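Local coordinates for protein kinase, putative (Bodo saltans, PDB 6TLY), which acts at kinetochores of kinetoplastids as KKT2, a probable protein kinase whose zinc-binding central domain serves in centromere localization, at the zinc ion site. Numbering follows the deposited sequence.

The zinc ion site. Residues 75, 77-78, 80, 91, 95, 97. With ZN (zinc ion), chain B.
A C2H2-type zinc finger, here with cysteine in the last ligand position, closes the C-terminal part of the KKT2 central domain. Cys75 and Cys78 form the CxxC knuckle in the turn between strands 73-74 and 81-82, His91 comes from helix 85-93, and Cys95 from the loop that follows it. The partly occupied zinc ion is held in a nearly tetrahedral shell of three cysteine sulfurs and one histidine nitrogen. Cys78 SG and Cys95 SG each lie 2.3 Å from ZN, and Cys75 SG lies 2.4 Å from it. On the helix side, His91 NE2 binds ZN at 1.9 Å, with the metal centred off the ring tip between CD2 and CE1. The angle at ZN is narrowest between His91 NE2 and Cys78 SG, 100°.

The two knuckle cysteines reach the metal by different routes. Cys75 carries SG anti to its backbone N (chi1 173°), whereas Cys78 tucks SG between its N and carbonyl carbon (chi1 68°), so the two sulfurs converge from separate points of one tight turn. His91 also extends anti to its backbone N, and its ring edge meets Cys75 SG in plane. Backbone amides make weak hydrogen bonds to the sulfurs: Cys78 N to Cys75 SG, Lys80 N to Cys78 SG, and Gly97 N to Cys95 SG, the last at 3.5 Å. Such contacts may spread the thiolate charge and steady the turns. In the second shell, Lys77 reaches across from the knuckle with a bend at its third torsion, and its side-chain amine NZ donates a hydrogen bond to the backbone Cys95 O at 2.8 Å, in the carbonyl plane. This bond ties the knuckle to the post-helical loop beside the metal. The zinc thus fastens the hairpin, helix 85-93 and the C-terminal tail together, a structural role that probably stabilises this small finger.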
# COMPACT_ATOMS: atom_id res chain seq x y z
N CYS A 75 3.45 13.52 4.37
CA CYS A 75 3.60 14.68 3.52
C CYS A 75 3.15 15.89 4.32
O CYS A 75 2.03 15.91 4.83
CB CYS A 75 2.79 14.53 2.24
SG CYS A 75 2.77 16.02 1.22
N LYS A 77 2.41 18.79 3.15
CA LYS A 77 1.44 19.59 2.40
C LYS A 77 0.01 19.05 2.40
O LYS A 77 -0.93 19.85 2.37
CB LYS A 77 1.96 19.80 0.98
CG LYS A 77 3.28 20.57 1.01
CD LYS A 77 4.04 20.46 -0.29
CE LYS A 77 4.80 19.16 -0.41
NZ LYS A 77 5.67 19.18 -1.62
N CYS A 78 -0.18 17.71 2.48
CA CYS A 78 -1.55 17.16 2.47
C CYS A 78 -1.86 16.21 3.63
O CYS A 78 -3.02 15.83 3.80
CB CYS A 78 -1.85 16.50 1.13
SG CYS A 78 -0.91 14.99 0.81
N LYS A 80 -0.88 13.07 3.91
CA LYS A 80 -0.87 11.67 3.47
C LYS A 80 0.35 10.89 4.02
O LYS A 80 1.46 11.42 4.03
CB LYS A 80 -0.86 11.63 1.94
CG LYS A 80 -1.40 10.38 1.31
CD LYS A 80 -1.73 10.68 -0.16
CE LYS A 80 -2.42 9.53 -0.86
NZ LYS A 80 -2.18 9.59 -2.33
N HIS A 91 5.76 11.28 -4.23
CA HIS A 91 4.52 12.03 -4.02
C HIS A 91 4.78 13.53 -3.94
O HIS A 91 4.10 14.31 -4.60
CB HIS A 91 3.81 11.56 -2.72
CG HIS A 91 2.69 12.45 -2.25
ND1 HIS A 91 1.41 12.34 -2.77
CD2 HIS A 91 2.69 13.44 -1.32
CE1 HIS A 91 0.68 13.24 -2.14
NE2 HIS A 91 1.41 13.93 -1.25
N CYS A 95 3.17 17.30 -5.27
CA CYS A 95 2.17 17.77 -4.31
C CYS A 95 2.40 19.18 -3.83
O CYS A 95 3.46 19.50 -3.32
CB CYS A 95 2.04 16.82 -3.12
SG CYS A 95 0.78 17.31 -1.91
N GLY A 97 -0.48 20.53 -2.08
CA GLY A 97 -1.61 20.58 -1.17
C GLY A 97 -2.62 19.50 -1.47
O GLY A 97 -2.45 18.69 -2.38
ZN ZN B . 1.02 15.60 -0.34